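Side-chain contacts in viral structural protein 4 (Bombyx mori cytoplasmic polyhedrosis virus, PDB 6TZ0), which binds GTP and probably works alongside the viral RNA-dependent RNA polymerase during transcription inside the virus particle: residues A155-D160 / D195-S200; D5-S10 / R44-A49; A74-L79 / T139-L144. One frame throughout, in Å; residues are numbered along the deposited sequence.

Interaction 1: A155-D160 / D195-S200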
loop_
_atom_site.group_PDB
_atom_site.type_symbol
_atom_site.label_atom_id
_atom_site.label_comp_id
_atom_site.label_asym_id
_atom_site.label_seq_id
_atom_site.Cartn_x
_atom_site.Cartn_y
_atom_site.Cartn_z
ATOM N N ALA B 155 -16.322 -17.791 -38.600
ATOM C CA ALA B 155 -16.647 -17.156 -37.331
ATOM C C ALA B 155 -16.265 -18.050 -36.162
ATOM O O ALA B 155 -16.449 -19.267 -36.207
ATOM C CB ALA B 155 -18.137 -16.832 -37.263
ATOM N N LEU B 156 -15.741 -17.436 -35.107
ATOM C CA LEU B 156 -15.312 -18.174 -33.929
ATOM C C LEU B 156 -16.522 -18.492 -33.062
ATOM O O LEU B 156 -17.322 -17.606 -32.754
ATOM C CB LEU B 156 -14.277 -17.355 -33.164
ATOM C CG LEU B 156 -13.399 -18.007 -32.102
ATOM C CD1 LEU B 156 -12.054 -17.334 -32.134
ATOM C CD2 LEU B 156 -13.990 -17.837 -30.737
ATOM N N ILE B 157 -16.656 -19.755 -32.663
ATOM C CA ILE B 157 -17.882 -20.262 -32.061
ATOM C C ILE B 157 -17.579 -20.804 -30.669
ATOM O O ILE B 157 -16.717 -21.673 -30.510
ATOM C CB ILE B 157 -18.519 -21.347 -32.940
ATOM C CG1 ILE B 157 -18.869 -20.777 -34.309
ATOM C CG2 ILE B 157 -19.763 -21.853 -32.302
ATOM C CD1 ILE B 157 -19.201 -21.814 -35.309
ATOM N N ILE B 158 -18.304 -20.301 -29.668
ATOM C CA ILE B 158 -18.108 -20.662 -28.271
ATOM C C ILE B 158 -19.439 -21.142 -27.707
ATOM O O ILE B 158 -20.485 -20.550 -27.988
ATOM C CB ILE B 158 -17.589 -19.461 -27.450
ATOM C CG1 ILE B 158 -16.347 -18.855 -28.076
ATOM C CG2 ILE B 158 -17.176 -19.879 -26.067
ATOM C CD1 ILE B 158 -15.974 -17.542 -27.468
ATOM N N PHE B 159 -19.407 -22.208 -26.911
ATOM C CA PHE B 159 -20.570 -22.574 -26.114
ATOM C C PHE B 159 -20.594 -21.740 -24.840
ATOM O O PHE B 159 -19.555 -21.305 -24.343
ATOM C CB PHE B 159 -20.557 -24.058 -25.733
ATOM C CG PHE B 159 -20.803 -25.004 -26.875
ATOM C CD1 PHE B 159 -21.192 -24.552 -28.117
ATOM C CD2 PHE B 159 -20.696 -26.367 -26.676
ATOM C CE1 PHE B 159 -21.416 -25.434 -29.147
ATOM C CE2 PHE B 159 -20.932 -27.249 -27.704
ATOM C CZ PHE B 159 -21.292 -26.780 -28.938
ATOM N N ASP B 160 -21.785 -21.550 -24.278
ATOM C CA ASP B 160 -21.937 -20.739 -23.075
ATOM C C ASP B 160 -21.915 -21.597 -21.808
ATOM O O ASP B 160 -22.579 -21.281 -20.817
ATOM C CB ASP B 160 -23.219 -19.910 -23.160
ATOM C CG ASP B 160 -23.193 -18.685 -22.266
ATOM O OD1 ASP B 160 -22.166 -18.454 -21.598
ATOM O OD2 ASP B 160 -24.207 -17.962 -22.222
ATOM N N ASP B 195 -29.412 -24.221 -33.586
ATOM C CA ASP B 195 -28.486 -23.254 -34.146
ATOM C C ASP B 195 -28.071 -23.687 -35.548
ATOM O O ASP B 195 -28.162 -24.860 -35.912
ATOM C CB ASP B 195 -27.253 -23.109 -33.259
ATOM C CG ASP B 195 -26.435 -21.881 -33.600
ATOM O OD1 ASP B 195 -26.891 -21.061 -34.419
ATOM O OD2 ASP B 195 -25.310 -21.762 -33.104
ATOM N N THR B 196 -27.619 -22.710 -36.339
ATOM C CA THR B 196 -27.218 -22.964 -37.718
ATOM C C THR B 196 -26.012 -23.891 -37.788
ATOM O O THR B 196 -25.999 -24.850 -38.570
ATOM C CB THR B 196 -26.901 -21.639 -38.403
ATOM O OG1 THR B 196 -28.032 -20.771 -38.291
ATOM C CG2 THR B 196 -26.595 -21.851 -39.869
ATOM N N TYR B 197 -25.002 -23.641 -36.956
ATOM C CA TYR B 197 -23.782 -24.432 -37.008
ATOM C C TYR B 197 -23.985 -25.819 -36.422
ATOM O O TYR B 197 -23.437 -26.799 -36.937
ATOM C CB TYR B 197 -22.667 -23.710 -36.269
ATOM C CG TYR B 197 -22.346 -22.373 -36.863
ATOM C CD1 TYR B 197 -21.622 -22.274 -38.037
ATOM C CD2 TYR B 197 -22.751 -21.209 -36.239
ATOM C CE1 TYR B 197 -21.325 -21.048 -38.580
ATOM C CE2 TYR B 197 -22.455 -19.981 -36.768
ATOM C CZ TYR B 197 -21.746 -19.905 -37.939
ATOM O OH TYR B 197 -21.452 -18.675 -38.468
ATOM N N LEU B 198 -24.773 -25.925 -35.355
ATOM C CA LEU B 198 -25.029 -27.225 -34.761
ATOM C C LEU B 198 -25.985 -28.063 -35.594
ATOM O O LEU B 198 -25.979 -29.291 -35.468
ATOM C CB LEU B 198 -25.577 -27.058 -33.345
ATOM C CG LEU B 198 -24.668 -26.301 -32.374
ATOM C CD1 LEU B 198 -25.289 -26.208 -30.992
ATOM C CD2 LEU B 198 -23.287 -26.910 -32.312
ATOM N N ARG B 199 -26.807 -27.433 -36.437
ATOM C CA ARG B 199 -27.621 -28.190 -37.380
ATOM C C ARG B 199 -26.804 -28.600 -38.595
ATOM O O ARG B 199 -26.994 -29.694 -39.136
ATOM C CB ARG B 199 -28.828 -27.366 -37.823
ATOM C CG ARG B 199 -29.852 -28.126 -38.639
ATOM C CD ARG B 199 -30.855 -27.170 -39.258
ATOM N NE ARG B 199 -31.650 -26.459 -38.265
ATOM C CZ ARG B 199 -32.789 -26.918 -37.765
ATOM N NH1 ARG B 199 -33.455 -26.205 -36.868
ATOM N NH2 ARG B 199 -33.267 -28.087 -38.172
ATOM N N SER B 200 -25.878 -27.742 -39.025
ATOM C CA SER B 200 -25.119 -28.011 -40.239
ATOM C C SER B 200 -23.984 -29.003 -40.022
ATOM O O SER B 200 -23.674 -29.781 -40.928
ATOM C CB SER B 200 -24.567 -26.706 -40.804
ATOM O OG SER B 200 -23.621 -26.142 -39.920
#
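I157 carries CG1 beside its own backbone N (chi1 -60°) and runs on extended, which sends CD1 out from the strand, while Y197 has CG anti to its carbonyl carbon (chi1 -61°) and turns one ring face to meet it. I157 CD1 lies 3.6 Å from the centroid of the Y197 ring, and the line between them is 13° off the ring normal, so the methyl sits over the ring centre in a CH-pi contact. At the far end of the same ring, Y197 OH is 4.0 Å from A155 CB. Strand 157-159 pairs in parallel with 182-184, with helices 162-166 and 170-176 between them in sequence, a beta-alpha-beta crossover. L156 and I158 pack on helix 170-176, whereas I157 points from the other side of the strand to helix 196-201, and the F159 ring reaches that helix with its far end. The next residue after Y197, L198, brings CD2 to the edge of the F159 ring, near its plane, 3.9 Å from F159 CZ. H182 of the paired strand makes an edge-to-face contact with Y197, and I158 touches Y583 of the RNA-dependent RNA polymerase chain.

Interaction 2: D5-S10 / R44-A49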
loop_
_atom_site.group_PDB
_atom_site.type_symbol
_atom_site.label_atom_id
_atom_site.label_comp_id
_atom_site.label_asym_id
_atom_site.label_seq_id
_atom_site.Cartn_x
_atom_site.Cartn_y
_atom_site.Cartn_z
ATOM N N ASP B 5 -11.721 -27.964 -31.346
ATOM C CA ASP B 5 -11.814 -28.667 -32.619
ATOM C C ASP B 5 -12.661 -29.926 -32.469
ATOM O O ASP B 5 -12.316 -30.793 -31.661
ATOM C CB ASP B 5 -10.403 -29.014 -33.077
ATOM C CG ASP B 5 -10.329 -29.408 -34.530
ATOM O OD1 ASP B 5 -11.369 -29.423 -35.217
ATOM O OD2 ASP B 5 -9.212 -29.701 -34.995
ATOM N N PRO B 6 -13.769 -30.068 -33.206
ATOM C CA PRO B 6 -14.579 -31.284 -33.069
ATOM C C PRO B 6 -13.946 -32.510 -33.690
ATOM O O PRO B 6 -14.287 -33.626 -33.289
ATOM C CB PRO B 6 -15.888 -30.922 -33.783
ATOM C CG PRO B 6 -15.905 -29.455 -33.834
ATOM C CD PRO B 6 -14.474 -29.051 -33.997
ATOM N N LEU B 7 -13.050 -32.343 -34.661
ATOM C CA LEU B 7 -12.414 -33.495 -35.282
ATOM C C LEU B 7 -11.356 -34.105 -34.379
ATOM O O LEU B 7 -11.052 -35.294 -34.503
ATOM C CB LEU B 7 -11.798 -33.102 -36.620
ATOM C CG LEU B 7 -12.760 -32.630 -37.709
ATOM C CD1 LEU B 7 -11.970 -32.211 -38.921
ATOM C CD2 LEU B 7 -13.753 -33.705 -38.065
ATOM N N LYS B 8 -10.796 -33.316 -33.467
ATOM C CA LYS B 8 -9.839 -33.820 -32.493
ATOM C C LYS B 8 -10.521 -34.213 -31.190
ATOM O O LYS B 8 -10.333 -35.327 -30.697
ATOM C CB LYS B 8 -8.754 -32.771 -32.223
ATOM C CG LYS B 8 -7.461 -32.930 -33.022
ATOM C CD LYS B 8 -7.685 -32.803 -34.518
ATOM C CE LYS B 8 -6.416 -33.057 -35.310
ATOM N NZ LYS B 8 -5.369 -32.048 -35.012
ATOM N N HIS B 9 -11.298 -33.306 -30.612
ATOM C CA HIS B 9 -11.964 -33.558 -29.337
ATOM C C HIS B 9 -13.429 -33.926 -29.556
ATOM O O HIS B 9 -14.337 -33.250 -29.095
ATOM C CB HIS B 9 -11.830 -32.339 -28.436
ATOM C CG HIS B 9 -10.413 -31.944 -28.182
ATOM N ND1 HIS B 9 -9.732 -31.065 -28.995
ATOM C CD2 HIS B 9 -9.539 -32.330 -27.227
ATOM C CE1 HIS B 9 -8.503 -30.915 -28.540
ATOM N NE2 HIS B 9 -8.360 -31.672 -27.468
ATOM N N SER B 10 -13.641 -35.038 -30.258
ATOM C CA SER B 10 -14.996 -35.463 -30.585
ATOM C C SER B 10 -15.760 -35.963 -29.374
ATOM O O SER B 10 -16.981 -35.812 -29.328
ATOM C CB SER B 10 -14.962 -36.554 -31.649
ATOM O OG SER B 10 -14.381 -37.737 -31.134
ATOM N N ARG B 44 -16.145 -29.471 -45.991
ATOM C CA ARG B 44 -14.864 -28.842 -46.281
ATOM C C ARG B 44 -14.512 -27.788 -45.241
ATOM O O ARG B 44 -13.335 -27.628 -44.888
ATOM C CB ARG B 44 -14.893 -28.242 -47.686
ATOM C CG ARG B 44 -14.932 -29.300 -48.772
ATOM C CD ARG B 44 -14.842 -28.711 -50.163
ATOM N NE ARG B 44 -16.070 -28.036 -50.566
ATOM C CZ ARG B 44 -16.165 -26.731 -50.776
ATOM N NH1 ARG B 44 -15.102 -25.959 -50.619
ATOM N NH2 ARG B 44 -17.320 -26.199 -51.142
ATOM N N SER B 45 -15.524 -27.105 -44.706
ATOM C CA SER B 45 -15.290 -26.025 -43.755
ATOM C C SER B 45 -14.756 -26.542 -42.425
ATOM O O SER B 45 -13.917 -25.886 -41.791
ATOM C CB SER B 45 -16.581 -25.241 -43.545
ATOM O OG SER B 45 -16.398 -24.227 -42.582
ATOM N N ILE B 46 -15.215 -27.717 -41.988
ATOM C CA ILE B 46 -14.730 -28.220 -40.704
ATOM C C ILE B 46 -13.277 -28.699 -40.810
ATOM O O ILE B 46 -12.488 -28.532 -39.865
ATOM C CB ILE B 46 -15.688 -29.297 -40.148
ATOM C CG1 ILE B 46 -15.346 -29.628 -38.699
ATOM C CG2 ILE B 46 -15.709 -30.556 -40.989
ATOM C CD1 ILE B 46 -16.410 -30.404 -37.992
ATOM N N LYS B 47 -12.871 -29.214 -41.975
ATOM C CA LYS B 47 -11.474 -29.578 -42.179
ATOM C C LYS B 47 -10.600 -28.337 -42.265
ATOM O O LYS B 47 -9.451 -28.342 -41.797
ATOM C CB LYS B 47 -11.334 -30.413 -43.446
ATOM C CG LYS B 47 -12.077 -31.729 -43.406
ATOM C CD LYS B 47 -11.881 -32.502 -44.703
ATOM C CE LYS B 47 -12.730 -33.763 -44.741
ATOM N NZ LYS B 47 -12.273 -34.772 -43.748
ATOM N N TYR B 48 -11.138 -27.263 -42.852
ATOM C CA TYR B 48 -10.411 -25.999 -42.909
ATOM C C TYR B 48 -10.174 -25.442 -41.513
ATOM O O TYR B 48 -9.076 -24.961 -41.202
ATOM C CB TYR B 48 -11.187 -24.986 -43.747
ATOM C CG TYR B 48 -11.304 -25.319 -45.216
ATOM C CD1 TYR B 48 -10.479 -26.264 -45.811
ATOM C CD2 TYR B 48 -12.249 -24.687 -46.006
ATOM C CE1 TYR B 48 -10.590 -26.565 -47.146
ATOM C CE2 TYR B 48 -12.369 -24.984 -47.344
ATOM C CZ TYR B 48 -11.534 -25.921 -47.907
ATOM O OH TYR B 48 -11.649 -26.222 -49.240
ATOM N N ALA B 49 -11.190 -25.526 -40.653
ATOM C CA ALA B 49 -11.039 -25.080 -39.275
ATOM C C ALA B 49 -10.051 -25.943 -38.499
ATOM O O ALA B 49 -9.320 -25.423 -37.645
ATOM C CB ALA B 49 -12.394 -25.071 -38.575
#
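L7 lies obliquely across the longer branch of I46, its CG 4.1 Å from I46 CG1, and its CD1 reaches past that side chain to the helix backbone. The pairing is that of a short helical turn packed on a long helix: residues 6-8 have helical backbone angles without the regular bonds, just ahead of helix 10-15, and they rest on helix 41-60. No hydrogen bond joins the two segments, and the contact is therefore one of van der Waals packing. L7 CD1 comes to 3.8 Å from I46 O, a methyl against a carbonyl, and to 4.2 Å from K47 CA. K47 CB points away from the turn. I46 extends its longer branch with CG1 anti to the backbone N (chi1 -169°) and CD1 anti in turn (chi2 166°), which puts this methyl at the P6 ring, I46 CD1 being 4.3 Å from P6 CB. L20 also touches L7, and Y201 binds S45 OG on the same helix. The turn is tied internally by D5, whose backbone O accepts H9 N at 2.9 Å. The D5 carboxylate works on two fronts: D5 OD2 is hydrogen-bonded to S50 OG of helix 41-60, while D5 OD1 takes L7 N in a weak bond of 3.4 Å, with an N-H...O angle of 156°, as in an Asx turn.

Interaction 3: A74-L79 / T139-L144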
loop_
_atom_site.group_PDB
_atom_site.type_symbol
_atom_site.label_atom_id
_atom_site.label_comp_id
_atom_site.label_asym_id
_atom_site.label_seq_id
_atom_site.Cartn_x
_atom_site.Cartn_y
_atom_site.Cartn_z
ATOM N N ALA B 74 -6.909 -12.486 -36.060
ATOM C CA ALA B 74 -8.362 -12.462 -35.957
ATOM C C ALA B 74 -9.003 -11.977 -37.246
ATOM O O ALA B 74 -10.003 -12.546 -37.695
ATOM C CB ALA B 74 -8.784 -11.580 -34.784
ATOM N N ASP B 75 -8.423 -10.951 -37.874
ATOM C CA ASP B 75 -8.958 -10.460 -39.141
ATOM C C ASP B 75 -8.792 -11.485 -40.255
ATOM O O ASP B 75 -9.736 -11.727 -41.016
ATOM C CB ASP B 75 -8.283 -9.149 -39.526
ATOM C CG ASP B 75 -8.626 -8.023 -38.583
ATOM O OD1 ASP B 75 -9.692 -8.087 -37.942
ATOM O OD2 ASP B 75 -7.831 -7.066 -38.491
ATOM N N MET B 76 -7.621 -12.126 -40.327
ATOM C CA MET B 76 -7.355 -13.105 -41.378
ATOM C C MET B 76 -8.251 -14.327 -41.263
ATOM O O MET B 76 -8.690 -14.875 -42.278
ATOM C CB MET B 76 -5.893 -13.526 -41.324
ATOM C CG MET B 76 -4.941 -12.451 -41.736
ATOM S SD MET B 76 -3.258 -12.859 -41.314
ATOM C CE MET B 76 -3.060 -14.233 -42.397
ATOM N N ILE B 77 -8.539 -14.775 -40.045
ATOM C CA ILE B 77 -9.352 -15.977 -39.912
ATOM C C ILE B 77 -10.836 -15.641 -39.976
ATOM O O ILE B 77 -11.586 -16.241 -40.752
ATOM C CB ILE B 77 -8.999 -16.727 -38.617
ATOM C CG1 ILE B 77 -7.539 -17.166 -38.648
ATOM C CG2 ILE B 77 -9.885 -17.938 -38.461
ATOM C CD1 ILE B 77 -7.016 -17.607 -37.321
ATOM N N THR B 78 -11.286 -14.678 -39.169
ATOM C CA THR B 78 -12.712 -14.440 -39.008
ATOM C C THR B 78 -13.269 -13.560 -40.118
ATOM O O THR B 78 -14.367 -13.814 -40.619
ATOM C CB THR B 78 -12.962 -13.819 -37.634
ATOM O OG1 THR B 78 -12.452 -14.692 -36.622
ATOM C CG2 THR B 78 -14.440 -13.611 -37.386
ATOM N N LEU B 79 -12.537 -12.528 -40.524
ATOM C CA LEU B 79 -13.020 -11.682 -41.601
ATOM C C LEU B 79 -12.578 -12.186 -42.960
ATOM O O LEU B 79 -13.331 -12.068 -43.932
ATOM C CB LEU B 79 -12.529 -10.251 -41.398
ATOM C CG LEU B 79 -13.029 -9.553 -40.142
ATOM C CD1 LEU B 79 -12.339 -8.224 -39.993
ATOM C CD2 LEU B 79 -14.520 -9.360 -40.207
ATOM N N THR B 139 2.583 -14.716 -43.138
ATOM C CA THR B 139 2.598 -15.150 -44.532
ATOM C C THR B 139 2.173 -16.602 -44.672
ATOM O O THR B 139 1.479 -16.959 -45.631
ATOM C CB THR B 139 3.979 -14.963 -45.154
ATOM O OG1 THR B 139 4.969 -15.615 -44.349
ATOM C CG2 THR B 139 4.309 -13.504 -45.329
ATOM N N GLU B 140 2.590 -17.456 -43.735
ATOM C CA GLU B 140 2.188 -18.859 -43.781
ATOM C C GLU B 140 0.683 -19.018 -43.570
ATOM O O GLU B 140 0.013 -19.754 -44.315
ATOM C CB GLU B 140 2.982 -19.639 -42.737
ATOM C CG GLU B 140 2.746 -21.124 -42.729
ATOM C CD GLU B 140 3.644 -21.831 -41.740
ATOM O OE1 GLU B 140 4.463 -21.146 -41.094
ATOM O OE2 GLU B 140 3.531 -23.065 -41.599
ATOM N N MET B 141 0.130 -18.298 -42.589
ATOM C CA MET B 141 -1.314 -18.298 -42.374
ATOM C C MET B 141 -2.063 -17.682 -43.552
ATOM O O MET B 141 -3.164 -18.135 -43.889
ATOM C CB MET B 141 -1.637 -17.556 -41.076
ATOM C CG MET B 141 -3.112 -17.544 -40.701
ATOM S SD MET B 141 -3.787 -19.155 -40.290
ATOM C CE MET B 141 -3.198 -19.320 -38.619
ATOM N N SER B 142 -1.465 -16.693 -44.222
ATOM C CA SER B 142 -2.097 -16.077 -45.381
ATOM C C SER B 142 -2.165 -17.035 -46.557
ATOM O O SER B 142 -3.200 -17.120 -47.225
ATOM C CB SER B 142 -1.340 -14.810 -45.761
ATOM O OG SER B 142 -1.907 -14.212 -46.907
ATOM N N THR B 143 -1.085 -17.776 -46.817
ATOM C CA THR B 143 -1.125 -18.753 -47.898
ATOM C C THR B 143 -2.043 -19.918 -47.571
ATOM O O THR B 143 -2.572 -20.556 -48.485
ATOM C CB THR B 143 0.276 -19.269 -48.227
ATOM O OG1 THR B 143 0.847 -19.892 -47.073
ATOM C CG2 THR B 143 1.165 -18.137 -48.689
ATOM N N LEU B 144 -2.248 -20.220 -46.286
ATOM C CA LEU B 144 -3.207 -21.274 -45.968
ATOM C C LEU B 144 -4.651 -20.806 -46.136
ATOM O O LEU B 144 -5.478 -21.538 -46.686
ATOM C CB LEU B 144 -2.953 -21.817 -44.560
ATOM C CG LEU B 144 -3.874 -22.925 -44.045
ATOM C CD1 LEU B 144 -3.093 -24.004 -43.395
ATOM C CD2 LEU B 144 -4.759 -22.349 -42.980
#
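The peptide unit joining M141 to S142 is the flat group met across this contact; no aromatic ring takes part. M76 CE stands over one face of it, 3.5 Å from S142 N, and almost all of that separation is perpendicular to the peptide plane. A second flat group, the E140 carbonyl, is used within its own helix: T143 OG1, 2.9 Å from E140 O and tilted 30° out of the carbonyl plane, comes from the same face as L144 N. M76 reaches so far by running extended to its sulfur and bending only at chi3 (66°), which lays the methyl against the neighbouring helix. There M76 CE also touches M141 CG at 3.7 Å and S142 CB at 3.8 Å. The two segments belong to helices 70-79 and 136-146, packed side by side in the same direction, with local axes 10.5 Å apart and inclined by 12°. Helix 41-60 completes this small helical cluster: its I52 meets I77 and its M55 meets M141, while its K58 forms a salt bridge with E140 OE2. M141 folds at both chi2 and chi3, and its CE ends 4.4 Å from I77 CD1. S142 is buried, yet its OG is satisfied by a hydrogen bond with V84 N, in the loop that follows helix 70-79.

In the fold
Along the chain the contacts follow one another without overlap: interaction 2 closes first, then interaction 3, then interaction 1. All lie on the same side of the chain's centre, their centres 13 Å (1 and 2), 17 Å (2 and 3) and 21 Å (1 and 3) apart. Helix 41-60 unites two of them, giving one segment to interaction 2 and packing on M141 and I77 of interaction 3. Interactions 1 and 3 touch directly, A155 CA lying 4.2 Å from T78 CG2. The N-terminal end reaches interaction 1 as well, since A3 bonds to the backbone of I157. Together they mark a compact N-terminal region, away from the GTP-binding residues.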